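Local coordinates for lipoprotein (Colwellia psychrerythraea, PDB 3O0Y), which is of unknown function but belongs to a family grouped with the zincin-like metallopeptidases and is a putative lipoprotein of a cold-adapted bacterium, at residues K103-V108 against A455-L460; I448-D453 against V586-G591. All coordinates share one frame; numbering follows the deposited sequence.

Contact 1 of 2, residues K103-V108 against A455-L460; sequences KNNQQV and AELPFL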
loop_
_atom_site.group_PDB
_atom_site.type_symbol
_atom_site.label_atom_id
_atom_site.label_comp_id
_atom_site.label_asym_id
_atom_site.label_seq_id
_atom_site.Cartn_x
_atom_site.Cartn_y
_atom_site.Cartn_z
ATOM N N LYS A 103 6.508 -21.542 16.644
ATOM C CA LYS A 103 6.206 -22.218 15.406
ATOM C C LYS A 103 5.682 -21.273 14.346
ATOM O O LYS A 103 6.025 -21.335 13.147
ATOM C CB LYS A 103 5.217 -23.363 15.637
ATOM C CG LYS A 103 5.802 -24.453 16.570
ATOM C CD LYS A 103 4.866 -25.661 16.615
ATOM C CE LYS A 103 5.116 -26.611 17.798
ATOM N NZ LYS A 103 4.134 -26.396 18.946
ATOM N N ASN A 104 4.819 -20.368 14.771
ATOM C CA ASN A 104 4.272 -19.419 13.808
ATOM C C ASN A 104 5.379 -18.434 13.311
ATOM O O ASN A 104 5.352 -18.006 12.188
ATOM C CB ASN A 104 3.158 -18.587 14.447
ATOM C CG ASN A 104 1.831 -19.324 14.523
ATOM O OD1 ASN A 104 1.665 -20.427 13.963
ATOM N ND2 ASN A 104 0.881 -18.736 15.295
ATOM N N ASN A 105 6.305 -18.022 14.177
ATOM C CA ASN A 105 7.422 -17.199 13.726
ATOM C C ASN A 105 8.189 -17.883 12.599
ATOM O O ASN A 105 8.545 -17.232 11.644
ATOM C CB ASN A 105 8.390 -16.872 14.856
ATOM C CG ASN A 105 7.873 -15.813 15.822
ATOM O OD1 ASN A 105 7.024 -15.037 15.478
ATOM N ND2 ASN A 105 8.491 -15.741 17.030
ATOM N N GLN A 106 8.443 -19.187 12.728
ATOM C CA GLN A 106 9.162 -19.911 11.695
ATOM C C GLN A 106 8.419 -19.893 10.400
ATOM O O GLN A 106 9.008 -19.646 9.347
ATOM C CB GLN A 106 9.424 -21.371 12.125
ATOM C CG GLN A 106 10.206 -22.134 11.072
ATOM C CD GLN A 106 10.545 -23.548 11.580
ATOM O OE1 GLN A 106 9.835 -24.085 12.439
ATOM N NE2 GLN A 106 11.675 -24.060 11.185
ATOM N N GLN A 107 7.141 -20.231 10.451
ATOM C CA GLN A 107 6.328 -20.288 9.230
ATOM C C GLN A 107 6.173 -18.924 8.595
ATOM O O GLN A 107 6.391 -18.768 7.356
ATOM C CB GLN A 107 4.975 -20.887 9.513
ATOM C CG GLN A 107 4.104 -20.979 8.262
ATOM C CD GLN A 107 2.847 -21.870 8.475
ATOM O OE1 GLN A 107 2.788 -22.590 9.468
ATOM N NE2 GLN A 107 1.891 -21.861 7.504
ATOM N N VAL A 108 5.865 -17.909 9.392
ATOM C CA VAL A 108 5.726 -16.564 8.869
ATOM C C VAL A 108 7.057 -16.042 8.330
ATOM O O VAL A 108 7.137 -15.473 7.249
ATOM C CB VAL A 108 5.163 -15.589 9.883
ATOM C CG1 VAL A 108 5.176 -14.150 9.330
ATOM C CG2 VAL A 108 3.768 -16.094 10.280
ATOM N N ALA A 455 6.173 -6.072 20.245
ATOM C CA ALA A 455 7.596 -5.922 20.226
ATOM C C ALA A 455 8.326 -7.229 20.523
ATOM O O ALA A 455 9.562 -7.287 20.318
ATOM C CB ALA A 455 8.029 -4.873 21.285
ATOM N N GLU A 456 7.626 -8.211 21.058
ATOM C CA GLU A 456 8.198 -9.566 21.207
ATOM C C GLU A 456 8.343 -10.364 19.914
ATOM O O GLU A 456 9.037 -11.369 19.953
ATOM C CB GLU A 456 7.417 -10.357 22.215
ATOM C CG GLU A 456 6.157 -10.963 21.738
ATOM C CD GLU A 456 4.946 -10.045 21.510
ATOM O OE1 GLU A 456 4.944 -8.767 21.619
ATOM O OE2 GLU A 456 3.914 -10.686 21.228
ATOM N N LEU A 457 7.802 -9.900 18.778
ATOM C CA LEU A 457 7.899 -10.625 17.510
ATOM C C LEU A 457 9.181 -10.165 16.830
ATOM O O LEU A 457 9.625 -9.023 16.997
ATOM C CB LEU A 457 6.705 -10.289 16.627
ATOM C CG LEU A 457 5.350 -10.761 17.173
ATOM C CD1 LEU A 457 4.240 -10.367 16.197
ATOM C CD2 LEU A 457 5.311 -12.271 17.477
ATOM N N PRO A 458 9.767 -11.043 16.050
ATOM C CA PRO A 458 10.849 -10.674 15.147
ATOM C C PRO A 458 10.485 -9.453 14.354
ATOM O O PRO A 458 9.311 -9.283 13.980
ATOM C CB PRO A 458 10.997 -11.893 14.205
ATOM C CG PRO A 458 10.078 -12.872 14.626
ATOM C CD PRO A 458 9.254 -12.381 15.795
ATOM N N PHE A 459 11.453 -8.580 14.084
ATOM C CA PHE A 459 11.124 -7.263 13.560
ATOM C C PHE A 459 10.350 -7.299 12.269
ATOM O O PHE A 459 9.346 -6.595 12.130
ATOM C CB PHE A 459 12.322 -6.365 13.335
ATOM C CG PHE A 459 11.947 -4.999 12.919
ATOM C CD1 PHE A 459 11.582 -4.054 13.825
ATOM C CD2 PHE A 459 11.996 -4.670 11.588
ATOM C CE1 PHE A 459 11.233 -2.755 13.374
ATOM C CE2 PHE A 459 11.625 -3.434 11.139
ATOM C CZ PHE A 459 11.224 -2.481 12.039
ATOM N N LEU A 460 10.692 -8.173 11.337
ATOM C CA LEU A 460 9.945 -8.138 10.094
ATOM C C LEU A 460 8.468 -8.541 10.266
ATOM O O LEU A 460 7.601 -8.104 9.488
ATOM C CB LEU A 460 10.600 -9.071 9.072
ATOM C CG LEU A 460 11.889 -8.543 8.415
ATOM C CD1 LEU A 460 12.426 -9.572 7.337
ATOM C CD2 LEU A 460 11.734 -7.156 7.795
HETATM O O HOH W 1 8.241 -13.900 19.418
#
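Asn105 and Pro458 mark the closest backbone approach, with 7.5 Å from Asn105 CA to Pro458 CA, a gap that side chains and one water fill. Residues 103-108 lie inside helix 100-117, where Val108 N bonds to Asn104 O, whereas 455-460 begins in a turn, extends through Leu457 and Pro458, and then enters the short, weakly bonded helix near Phe459. Proline suits such a place: its ring closes back on its own nitrogen, so it needs no amide partner, and it offers a compact apolar rim. The CG of Asn105 lies anti to the carbonyl carbon, chi1 -75°, which carries the amide outward from the helix to the loop. The CD-CG edge of the proline ring stands on the face of that amide, Pro458 CD 3.5 Å from Asn105 OD1 and Pro458 CG 3.9 Å from Asn105 CG, with the ring turned roughly upright to it. Beside the oxygen comes a branch of Leu457, whose CD2 stands 3.8 Å from Asn105 OD1. Asn105 ND2 donates to water 1 at 3.0 Å, and this water donates in turn to Glu456 O at 2.7 Å, bridging helix and loop; OD1 accepts from Arg461 NH1 of helix 459-462. Asparagine thus supplies a donor, an acceptor and a flat face in one short side chain. With an alanine here, the water would probably lose its helix-side anchor, Arg461 an acceptor, and the edge of Pro458 the flat group it rests on. This is modest, partly buried packing that fastens the link between helices 444-452 and 459-462 to helix 100-117. Helix 27-44 adds Tyr35 against both Asn105 and Pro458, while Val597 of helix 595-608 meets Asn104 and Val108.

Contact 2 of 2, residues I448-D453 against V586-G591; sequences IALNLD and VVLLNG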
loop_
_atom_site.group_PDB
_atom_site.type_symbol
_atom_site.label_atom_id
_atom_site.label_comp_id
_atom_site.label_asym_id
_atom_site.label_seq_id
_atom_site.Cartn_x
_atom_site.Cartn_y
_atom_site.Cartn_z
ATOM N N ILE A 448 -2.220 -1.481 11.877
ATOM C CA ILE A 448 -0.733 -1.317 11.718
ATOM C C ILE A 448 -0.048 -0.922 13.033
ATOM O O ILE A 448 0.985 -1.438 13.408
ATOM C CB ILE A 448 -0.447 -0.326 10.590
ATOM C CG1 ILE A 448 -0.708 -1.030 9.263
ATOM C CG2 ILE A 448 0.996 0.275 10.631
ATOM C CD1 ILE A 448 -0.772 -0.130 8.086
ATOM N N ALA A 449 -0.626 0.015 13.753
ATOM C CA ALA A 449 -0.098 0.422 15.011
ATOM C C ALA A 449 -0.083 -0.691 16.057
ATOM O O ALA A 449 0.928 -0.906 16.765
ATOM C CB ALA A 449 -0.911 1.684 15.538
ATOM N N LEU A 450 -1.167 -1.479 16.130
ATOM C CA LEU A 450 -1.139 -2.665 17.002
ATOM C C LEU A 450 -0.030 -3.635 16.586
ATOM O O LEU A 450 0.629 -4.191 17.440
ATOM C CB LEU A 450 -2.517 -3.337 17.091
ATOM C CG LEU A 450 -3.533 -2.615 17.939
ATOM C CD1 LEU A 450 -4.973 -3.228 17.723
ATOM C CD2 LEU A 450 -3.123 -2.625 19.493
ATOM N N ASN A 451 0.150 -3.866 15.286
ATOM C CA ASN A 451 1.178 -4.793 14.865
ATOM C C ASN A 451 2.556 -4.265 15.273
ATOM O O ASN A 451 3.370 -5.058 15.772
ATOM C CB ASN A 451 1.141 -4.957 13.384
ATOM C CG ASN A 451 1.900 -6.176 12.898
ATOM O OD1 ASN A 451 2.660 -6.861 13.655
ATOM N ND2 ASN A 451 1.728 -6.461 11.634
ATOM N N LEU A 452 2.775 -2.941 15.149
ATOM C CA LEU A 452 4.059 -2.394 15.556
ATOM C C LEU A 452 4.306 -2.575 17.031
ATOM O O LEU A 452 5.440 -2.864 17.459
ATOM C CB LEU A 452 4.114 -0.914 15.254
ATOM C CG LEU A 452 4.285 -0.528 13.829
ATOM C CD1 LEU A 452 4.101 1.070 13.725
ATOM C CD2 LEU A 452 5.619 -1.023 13.191
ATOM N N ASP A 453 3.229 -2.506 17.844
ATOM C CA ASP A 453 3.349 -2.693 19.261
ATOM C C ASP A 453 3.737 -4.146 19.751
ATOM O O ASP A 453 4.055 -4.331 20.950
ATOM C CB ASP A 453 2.069 -2.317 19.977
ATOM C CG ASP A 453 1.885 -0.830 20.206
ATOM O OD1 ASP A 453 2.858 -0.044 20.246
ATOM O OD2 ASP A 453 0.660 -0.450 20.329
ATOM N N VAL A 586 -7.606 -11.867 18.644
ATOM C CA VAL A 586 -6.895 -12.937 17.908
ATOM C C VAL A 586 -6.489 -12.471 16.529
ATOM O O VAL A 586 -5.361 -12.798 16.047
ATOM C CB VAL A 586 -7.822 -14.222 17.762
ATOM C CG1 VAL A 586 -7.103 -15.320 16.875
ATOM C CG2 VAL A 586 -8.215 -14.743 19.102
ATOM N N VAL A 587 -7.331 -11.694 15.858
ATOM C CA VAL A 587 -6.999 -11.265 14.512
ATOM C C VAL A 587 -5.850 -10.216 14.484
ATOM O O VAL A 587 -4.971 -10.236 13.649
ATOM C CB VAL A 587 -8.239 -10.733 13.775
ATOM C CG1 VAL A 587 -7.886 -10.122 12.373
ATOM C CG2 VAL A 587 -9.239 -11.866 13.614
ATOM N N LEU A 588 -5.908 -9.288 15.414
ATOM C CA LEU A 588 -5.014 -8.125 15.359
ATOM C C LEU A 588 -3.718 -8.289 16.156
ATOM O O LEU A 588 -2.694 -7.690 15.797
ATOM C CB LEU A 588 -5.771 -6.897 15.899
ATOM C CG LEU A 588 -6.928 -6.362 15.035
ATOM C CD1 LEU A 588 -7.676 -5.256 15.747
ATOM C CD2 LEU A 588 -6.330 -5.843 13.733
ATOM N N LEU A 589 -3.798 -8.911 17.326
ATOM C CA LEU A 589 -2.647 -8.829 18.249
ATOM C C LEU A 589 -1.524 -9.771 17.905
ATOM O O LEU A 589 -0.455 -9.751 18.540
ATOM C CB LEU A 589 -3.079 -8.957 19.719
ATOM C CG LEU A 589 -4.097 -7.930 20.288
ATOM C CD1 LEU A 589 -4.445 -8.215 21.796
ATOM C CD2 LEU A 589 -3.628 -6.450 20.010
ATOM N N ASN A 590 -1.758 -10.660 16.941
ATOM C CA ASN A 590 -0.725 -11.510 16.419
ATOM C C ASN A 590 -0.098 -10.995 15.131
ATOM O O ASN A 590 0.748 -11.663 14.544
ATOM C CB ASN A 590 -1.259 -12.957 16.274
ATOM C CG ASN A 590 -1.804 -13.505 17.603
ATOM O OD1 ASN A 590 -1.020 -13.668 18.534
ATOM N ND2 ASN A 590 -3.083 -13.750 17.710
ATOM N N GLY A 591 -0.433 -9.780 14.729
ATOM C CA GLY A 591 0.218 -9.136 13.592
ATOM C C GLY A 591 -0.349 -9.587 12.261
ATOM O O GLY A 591 -1.129 -10.521 12.175
#
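Leu450 reaches across from helix 444-452 to two consecutive leucines, Leu588 and Leu589. Its CD1 faces mainly Leu588, 3.9 Å from Leu588 CD1, and also borders on Leu589 CD2; its CD2 is 3.9 Å from Leu589 CD2. The forked end of leucine fits this task: with CG beside the backbone N, chi1 -75°, the methyls can touch both partners. One residue on, the chains come closest, with Asn451 CA only 4.6 Å from Gly591 CA. Here Gly591 presents bare backbone to the side-chain amide of Asn451, whose CG is 3.5 Å from Gly591 CA. Glycine fits because it readily accepts the positive phi of 81° that redirects the chain. The turn itself is type I, from Leu588 to Gly591, with Gly591 N bonding back to Leu588 O at a long 3.3 Å. Asn590 braces it from the far side: its ND2 donates to Val586 O at 3.0 Å with an N-H...O angle of 152°, the carbonyl oxygen lying close to the amide plane, and this gives a helix carbonyl a side-chain donor. Farther out, Tyr469 and Trp473 of helix 467-483 press on Leu588, and Tyr469 OH also bonds Val587 O. Chemically, the interface has leucine methyls at one end and an amide against glycine backbone at the other, with no charge pair between the segments; the polar bonds described lie inside 586-591 or come from Tyr469, consistent with their steadying the turn that presents the leucines and the glycine.

Contacts 1 and 2 have centres 12 Å apart on the same side of the molecule, and they meet where Leu457 CD1 packs 4.1 Å from Asn590 O. Their shared element is the chain from 448 to 460: helix 444-452 enters contact 2, and the loop that follows serves contact 1 before helix 459-462 begins. Leu452 O accepts from Arg462 NH2, closing this short connection on itself. The segments alternate along the sequence, so residues 103-108 and 586-591, far apart in the chain, are gathered around one linker. Helix 444-452 begins at the last histidine of an HExxxxH sequence; the zincin-like relation is inferred from the family, and no ligand or metal site is known at either contact.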